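Side-chain contacts in fructosamine deglycase FrlB (Bacillus subtilis, PDB 3EUA), which converts a range of fructosamine 6-phosphates into glucose 6-phosphate and a free amino acid, working as a homooctamer: residues A95-G99 against K100-T104; D129-A133 against I134-Y138; G139-Y142 against Q143-G147. All coordinates share one frame; numbering follows the deposited sequence.

Contact 1 (A95-G99 against K100-T104)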
loop_
_atom_site.group_PDB
_atom_site.type_symbol
_atom_site.label_atom_id
_atom_site.label_comp_id
_atom_site.label_asym_id
_atom_site.label_seq_id
_atom_site.Cartn_x
_atom_site.Cartn_y
_atom_site.Cartn_z
ATOM N N ALA A 95 11.556 3.559 19.852
ATOM C CA ALA A 95 12.386 4.570 20.513
ATOM C C ALA A 95 12.176 5.943 19.874
ATOM O O ALA A 95 12.051 6.952 20.565
ATOM C CB ALA A 95 13.868 4.182 20.464
ATOM N N PHE A 96 12.117 5.961 18.551
ATOM C CA PHE A 96 11.885 7.176 17.787
ATOM C C PHE A 96 10.564 7.855 18.160
ATOM O O PHE A 96 10.545 9.055 18.425
ATOM C CB PHE A 96 11.904 6.836 16.293
ATOM C CG PHE A 96 11.621 7.988 15.404
ATOM C CD1 PHE A 96 12.571 8.981 15.217
ATOM C CD2 PHE A 96 10.434 8.089 14.735
ATOM C CE1 PHE A 96 12.320 10.043 14.384
ATOM C CE2 PHE A 96 10.198 9.159 13.904
ATOM C CZ PHE A 96 11.125 10.113 13.737
ATOM N N ALA A 97 9.481 7.081 18.168
ATOM C CA ALA A 97 8.149 7.583 18.509
ATOM C C ALA A 97 8.100 8.042 19.955
ATOM O O ALA A 97 7.599 9.126 20.238
ATOM C CB ALA A 97 7.085 6.520 18.243
ATOM N N ARG A 98 8.658 7.243 20.863
ATOM C CA ARG A 98 8.651 7.608 22.275
ATOM C C ARG A 98 9.445 8.905 22.494
ATOM O O ARG A 98 9.021 9.749 23.275
ATOM C CB ARG A 98 9.178 6.483 23.147
ATOM C CG ARG A 98 8.879 6.663 24.628
ATOM C CD ARG A 98 9.049 5.337 25.381
ATOM N NE ARG A 98 8.670 5.461 26.791
ATOM C CZ ARG A 98 8.754 4.492 27.701
ATOM N NH1 ARG A 98 9.214 3.288 27.382
ATOM N NH2 ARG A 98 8.375 4.735 28.956
ATOM N N GLY A 99 10.568 9.058 21.796
ATOM C CA GLY A 99 11.405 10.263 21.891
ATOM C C GLY A 99 10.667 11.516 21.455
ATOM O O GLY A 99 10.974 12.596 21.928
ATOM N N LYS A 100 9.689 11.357 20.555
ATOM C CA LYS A 100 8.826 12.453 20.088
ATOM C C LYS A 100 7.621 12.718 21.017
ATOM O O LYS A 100 6.770 13.547 20.694
ATOM C CB LYS A 100 8.242 12.163 18.710
ATOM C CG LYS A 100 9.192 11.957 17.547
ATOM C CD LYS A 100 9.673 13.203 16.931
ATOM C CE LYS A 100 10.390 12.887 15.652
ATOM N NZ LYS A 100 10.857 14.110 14.967
ATOM N N GLY A 101 7.525 12.017 22.136
ATOM C CA GLY A 101 6.419 12.208 23.080
ATOM C C GLY A 101 5.186 11.355 22.793
ATOM O O GLY A 101 4.171 11.471 23.464
ATOM N N ALA A 102 5.267 10.466 21.816
ATOM C CA ALA A 102 4.125 9.619 21.501
ATOM C C ALA A 102 3.920 8.522 22.553
ATOM O O ALA A 102 4.861 8.112 23.249
ATOM C CB ALA A 102 4.280 8.988 20.117
ATOM N N LEU A 103 2.660 8.099 22.676
ATOM C CA LEU A 103 2.276 6.997 23.531
ATOM C C LEU A 103 2.564 5.757 22.687
ATOM O O LEU A 103 2.114 5.668 21.543
ATOM C CB LEU A 103 0.790 7.075 23.874
ATOM C CG LEU A 103 0.157 5.938 24.681
ATOM C CD1 LEU A 103 0.818 5.792 26.042
ATOM C CD2 LEU A 103 -1.346 6.212 24.804
ATOM N N THR A 104 3.331 4.816 23.231
ATOM C CA THR A 104 3.710 3.619 22.497
ATOM C C THR A 104 3.281 2.337 23.165
ATOM O O THR A 104 3.442 2.166 24.373
ATOM C CB THR A 104 5.263 3.540 22.296
ATOM O OG1 THR A 104 5.934 3.645 23.547
ATOM C CG2 THR A 104 5.738 4.640 21.380
#
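Apolar contact begins where the aliphatic end of Lys100 meets the ring of Phe96, one turn earlier: CE of Lys100 lies 3.5 Å from CZ of Phe96, approaching obliquely. The lysine chain reaches the ring because it bends at chi2 (-82°) and runs straight from there to NZ, which makes a weak hydrogen bond to Asn68. Replacing Phe96 by an alanine would remove the ring, and the methylenes of Lys100 would probably be left without their apolar support and freer to swing. On another side of the turn, small side chains allow a close approach: CB of Ala97 sits 4.2 Å from CB of Ala102 and 3.9 Å from CG2 of Thr104, whose methyl faces the helix while its OG1 bonds to the backbone N of Gln120.

The polar contacts are those of a Schellman motif. Ala102 N reaches back to Ala97 O at 3.1 Å, and inside that loop Gly101 N bonds to Arg98 O at 2.9 Å, entering well above the carbonyl plane. Gly101 has the positive phi (88°) of this motif; a CB at these backbone angles would collide with the carbonyl oxygen of Lys100, which is why glycine suits the place. Lys100 N still bonds to Phe96 O in helical fashion. Arg98, extended along its whole length, sends NH1 to Glu118 O.

The turn joins helix 88-99 to strand 103-108 in the beta-alpha-beta unit begun by strand 76-82, whose Val78 touches both Ala97 and Ala102, while Phe96 leans on Asn68 and Leu72.

Contact 2 (D129-A133 against I134-Y138)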
loop_
_atom_site.group_PDB
_atom_site.type_symbol
_atom_site.label_atom_id
_atom_site.label_comp_id
_atom_site.label_asym_id
_atom_site.label_seq_id
_atom_site.Cartn_x
_atom_site.Cartn_y
_atom_site.Cartn_z
ATOM N N ASP A 129 0.037 -23.975 18.055
ATOM C CA ASP A 129 -1.135 -24.830 17.909
ATOM C C ASP A 129 -2.188 -24.696 19.018
ATOM O O ASP A 129 -3.367 -24.900 18.760
ATOM C CB ASP A 129 -0.696 -26.300 17.702
ATOM C CG ASP A 129 -0.194 -26.564 16.275
ATOM O OD1 ASP A 129 -0.414 -25.703 15.360
ATOM O OD2 ASP A 129 0.385 -27.654 16.059
ATOM N N GLU A 130 -1.765 -24.360 20.224
ATOM C CA GLU A 130 -2.672 -24.200 21.341
ATOM C C GLU A 130 -3.278 -22.778 21.460
ATOM O O GLU A 130 -4.156 -22.566 22.236
ATOM C CB GLU A 130 -1.899 -24.460 22.649
ATOM C CG GLU A 130 -1.169 -25.813 22.832
ATOM C CD GLU A 130 -0.446 -25.938 24.225
ATOM O OE1 GLU A 130 0.079 -24.926 24.766
ATOM O OE2 GLU A 130 -0.391 -27.077 24.780
ATOM N N ALA A 131 -2.781 -21.815 20.706
ATOM C CA ALA A 131 -3.265 -20.434 20.813
ATOM C C ALA A 131 -4.704 -20.283 20.316
ATOM O O ALA A 131 -5.027 -20.769 19.213
ATOM C CB ALA A 131 -2.319 -19.482 20.041
ATOM N N LEU A 132 -5.557 -19.624 21.111
ATOM C CA LEU A 132 -6.951 -19.381 20.716
ATOM C C LEU A 132 -6.983 -18.022 19.995
ATOM O O LEU A 132 -6.216 -17.116 20.319
ATOM C CB LEU A 132 -7.882 -19.444 21.917
ATOM C CG LEU A 132 -7.763 -20.737 22.707
ATOM C CD1 LEU A 132 -8.742 -20.683 23.886
ATOM C CD2 LEU A 132 -7.988 -21.975 21.854
ATOM N N ALA A 133 -7.886 -17.888 19.022
ATOM C CA ALA A 133 -7.973 -16.663 18.212
ATOM C C ALA A 133 -7.866 -15.351 18.984
ATOM O O ALA A 133 -7.051 -14.467 18.616
ATOM C CB ALA A 133 -9.272 -16.642 17.338
ATOM N N ILE A 134 -8.651 -15.231 20.044
ATOM C CA ILE A 134 -8.691 -14.008 20.834
ATOM C C ILE A 134 -7.320 -13.612 21.435
ATOM O O ILE A 134 -7.029 -12.455 21.670
ATOM C CB ILE A 134 -9.718 -14.165 21.920
ATOM C CG1 ILE A 134 -9.847 -12.865 22.729
ATOM C CG2 ILE A 134 -9.381 -15.415 22.831
ATOM C CD1 ILE A 134 -11.204 -12.832 23.515
ATOM N N ASN A 135 -6.471 -14.615 21.675
ATOM C CA ASN A 135 -5.147 -14.399 22.266
ATOM C C ASN A 135 -3.980 -14.321 21.282
ATOM O O ASN A 135 -2.799 -14.180 21.674
ATOM C CB ASN A 135 -4.856 -15.563 23.238
ATOM C CG ASN A 135 -5.919 -15.675 24.340
ATOM O OD1 ASN A 135 -6.377 -14.664 24.859
ATOM N ND2 ASN A 135 -6.338 -16.892 24.650
ATOM N N THR A 136 -4.287 -14.487 19.998
ATOM C CA THR A 136 -3.265 -14.445 18.965
ATOM C C THR A 136 -2.900 -12.993 18.662
ATOM O O THR A 136 -3.524 -12.066 19.150
ATOM C CB THR A 136 -3.741 -15.107 17.635
ATOM O OG1 THR A 136 -4.848 -14.372 17.133
ATOM C CG2 THR A 136 -4.110 -16.638 17.784
ATOM N N ASN A 137 -1.875 -12.804 17.841
ATOM C CA ASN A 137 -1.444 -11.455 17.448
ATOM C C ASN A 137 -2.636 -10.643 16.881
ATOM O O ASN A 137 -2.905 -9.513 17.297
ATOM C CB ASN A 137 -0.220 -11.474 16.521
ATOM C CG ASN A 137 -0.414 -12.304 15.239
ATOM O OD1 ASN A 137 -1.450 -12.928 15.030
ATOM N ND2 ASN A 137 0.604 -12.279 14.354
ATOM N N TYR A 138 -3.403 -11.234 15.977
ATOM C CA TYR A 138 -4.588 -10.527 15.474
ATOM C C TYR A 138 -5.613 -10.224 16.586
ATOM O O TYR A 138 -6.286 -9.150 16.570
ATOM C CB TYR A 138 -5.273 -11.341 14.410
ATOM C CG TYR A 138 -4.695 -11.272 12.998
ATOM C CD1 TYR A 138 -5.021 -10.215 12.163
ATOM C CD2 TYR A 138 -3.935 -12.312 12.478
ATOM C CE1 TYR A 138 -4.561 -10.140 10.867
ATOM C CE2 TYR A 138 -3.460 -12.260 11.141
ATOM C CZ TYR A 138 -3.771 -11.160 10.352
ATOM O OH TYR A 138 -3.324 -11.082 9.055
#
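Thr136 grips the carbonyl oxygen of Ala133 twice. Its OG1 donates to Ala133 O over 2.7 Å, in the carbonyl plane and on a lone pair, while its own backbone N reaches the same oxygen at 3.1 Å from well above that plane. The hydroxyl can do this because OG1 stands between the backbone N and the carbonyl carbon (chi1 63°), a choice that also turns CG2 back to touch CB of Ala131 at 4.0 Å. One step earlier, Asn135 N bonds to Leu132 O at 2.9 Å, closing the short 3-10 turn, and ND2 of Asn135 lies alongside CB of Leu132.

Further out, helix 158-190 positions the turn: Gln169 OE1 accepts from Ala133 N, and Leu168 and Tyr172 pack on the methyl of Ala133, where a small residue fits. Ile134 sends its branched chain to Leu165 of the same helix.

Threonine suits position 136 because its hydroxyl has a second task, a weak hydrogen bond with Gly139 N. This is an N-cap: the side chain supplies an acceptor to the first turn of helix 137-153, tying the entry loop to a helix of the first SIS domain.

Contact 3 (G139-Y142 against Q143-G147)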
loop_
_atom_site.group_PDB
_atom_site.type_symbol
_atom_site.label_atom_id
_atom_site.label_comp_id
_atom_site.label_asym_id
_atom_site.label_seq_id
_atom_site.Cartn_x
_atom_site.Cartn_y
_atom_site.Cartn_z
ATOM N N GLY A 139 -5.754 -11.160 17.535
ATOM C CA GLY A 139 -6.709 -11.000 18.648
ATOM C C GLY A 139 -6.355 -9.859 19.543
ATOM O O GLY A 139 -7.182 -8.995 19.815
ATOM N N VAL A 140 -5.104 -9.854 19.993
ATOM C CA VAL A 140 -4.594 -8.827 20.908
ATOM C C VAL A 140 -4.626 -7.465 20.246
ATOM O O VAL A 140 -4.941 -6.485 20.880
ATOM C CB VAL A 140 -3.150 -9.193 21.406
ATOM C CG1 VAL A 140 -2.439 -8.010 22.046
ATOM C CG2 VAL A 140 -3.192 -10.419 22.377
ATOM N N LEU A 141 -4.305 -7.420 18.960
ATOM C CA LEU A 141 -4.322 -6.162 18.211
ATOM C C LEU A 141 -5.728 -5.568 18.215
ATOM O O LEU A 141 -5.906 -4.364 18.447
ATOM C CB LEU A 141 -3.823 -6.374 16.783
ATOM C CG LEU A 141 -3.843 -5.160 15.836
ATOM C CD1 LEU A 141 -3.332 -3.920 16.536
ATOM C CD2 LEU A 141 -3.006 -5.481 14.580
ATOM N N TYR A 142 -6.725 -6.389 17.951
ATOM C CA TYR A 142 -8.102 -5.911 18.011
ATOM C C TYR A 142 -8.557 -5.517 19.438
ATOM O O TYR A 142 -9.356 -4.599 19.606
ATOM C CB TYR A 142 -9.098 -6.896 17.372
ATOM C CG TYR A 142 -9.285 -6.791 15.871
ATOM C CD1 TYR A 142 -8.849 -5.671 15.134
ATOM C CD2 TYR A 142 -10.133 -7.687 15.220
ATOM C CE1 TYR A 142 -9.113 -5.553 13.764
ATOM C CE2 TYR A 142 -10.415 -7.577 13.831
ATOM C CZ TYR A 142 -9.886 -6.521 13.122
ATOM O OH TYR A 142 -10.160 -6.397 11.798
ATOM N N GLN A 143 -8.089 -6.205 20.467
ATOM C CA GLN A 143 -8.409 -5.776 21.834
ATOM C C GLN A 143 -7.946 -4.319 22.027
ATOM O O GLN A 143 -8.687 -3.458 22.555
ATOM C CB GLN A 143 -7.734 -6.685 22.863
ATOM C CG GLN A 143 -8.183 -8.145 22.882
ATOM C CD GLN A 143 -7.362 -8.990 23.849
ATOM O OE1 GLN A 143 -6.980 -8.518 24.909
ATOM N NE2 GLN A 143 -7.113 -10.252 23.496
ATOM N N ILE A 144 -6.721 -4.040 21.576
ATOM C CA ILE A 144 -6.147 -2.698 21.651
ATOM C C ILE A 144 -6.931 -1.688 20.799
ATOM O O ILE A 144 -7.293 -0.587 21.259
ATOM C CB ILE A 144 -4.674 -2.684 21.163
ATOM C CG1 ILE A 144 -3.803 -3.607 22.048
ATOM C CG2 ILE A 144 -4.132 -1.254 21.175
ATOM C CD1 ILE A 144 -2.313 -3.826 21.597
ATOM N N VAL A 145 -7.172 -2.061 19.542
ATOM C CA VAL A 145 -7.842 -1.183 18.574
ATOM C C VAL A 145 -9.285 -0.853 18.973
ATOM O O VAL A 145 -9.635 0.322 19.091
ATOM C CB VAL A 145 -7.752 -1.783 17.152
ATOM C CG1 VAL A 145 -8.666 -1.094 16.145
ATOM C CG2 VAL A 145 -6.304 -1.722 16.705
ATOM N N PHE A 146 -10.109 -1.864 19.214
ATOM C CA PHE A 146 -11.502 -1.599 19.618
ATOM C C PHE A 146 -11.582 -0.983 20.998
ATOM O O PHE A 146 -12.481 -0.186 21.273
ATOM C CB PHE A 146 -12.372 -2.847 19.549
ATOM C CG PHE A 146 -12.737 -3.237 18.129
ATOM C CD1 PHE A 146 -13.850 -2.693 17.507
ATOM C CD2 PHE A 146 -11.959 -4.127 17.424
ATOM C CE1 PHE A 146 -14.156 -3.036 16.192
ATOM C CE2 PHE A 146 -12.269 -4.473 16.130
ATOM C CZ PHE A 146 -13.369 -3.920 15.518
ATOM N N GLY A 147 -10.642 -1.355 21.858
ATOM C CA GLY A 147 -10.563 -0.781 23.195
ATOM C C GLY A 147 -10.262 0.706 23.122
ATOM O O GLY A 147 -10.866 1.468 23.839
#
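Two buried turns of helix 137-153, an alpha-helix of the first SIS domain, meet here through a T-shaped aromatic pair spaced i to i+4. Phe146 presents its edge to the face of Tyr142, the ring centroids 5.2 Å apart and the planes at 82°. The touching atom is CE2 of Phe146, which stands over the tyrosine ring toward its rim, 3.8 Å from CD1 of Tyr142. Both side chains leave the helix in the same direction, and beyond the pair the tyrosine hydroxyl is hydrogen-bonded to Tyr293 O.

Branched aliphatic residues fill other sides of the helix at the same spacing. The side chains of Leu141 and Val145 cross obliquely, CD1 of Leu141 lying 3.7 Å from CG2 of Val145, and CG1 of Val140 meets CD1 of Ile144 at 4.2 Å. Such residues suit a helix enclosed by its neighbours: Val140 and Ile144 rest on Met107 of strand 103-108, Leu141 and Val145 on Ser43 of helix 41-50, and Phe146 on Phe158 and Ala161 of helix 158-190.

Gln143 brings a polar amide into this buried setting: OE1 accepts from Asn10 N, and NE2 has at most a weak hydrogen bond to Ile134 O. With CG beside its backbone N (chi1 -64°), the chain runs back along the preceding turn and carries NE2 past CG2 of Val140.

The backbone bonds are regular, Val145 N to Leu141 O being 2.8 Å long. Tyr142 O takes the N-H of Phe146 at 2.9 Å and also lies at the edge of the phenylalanine ring, in its plane, 3.4 Å from CD2 of Phe146.

All three contacts belong to the first SIS domain and follow one another along the chain. Contacts 2 and 3 are neighbours on helix 137-153, with centres about 13 Å apart: contact 2 forms its capped start, contact 3 its buried turns. They meet where NE2 of Gln143 lies 2.9 Å from Ile134 O, and where Asn135 O touches CG2 of Val140. Contact 1 stands apart, its centre about 20 Å from that of contact 3 and 28 Å from that of contact 2. Strand 103-108 bridges the gap, since it starts in contact 1 and carries Ile105 and Met107 to contact 3.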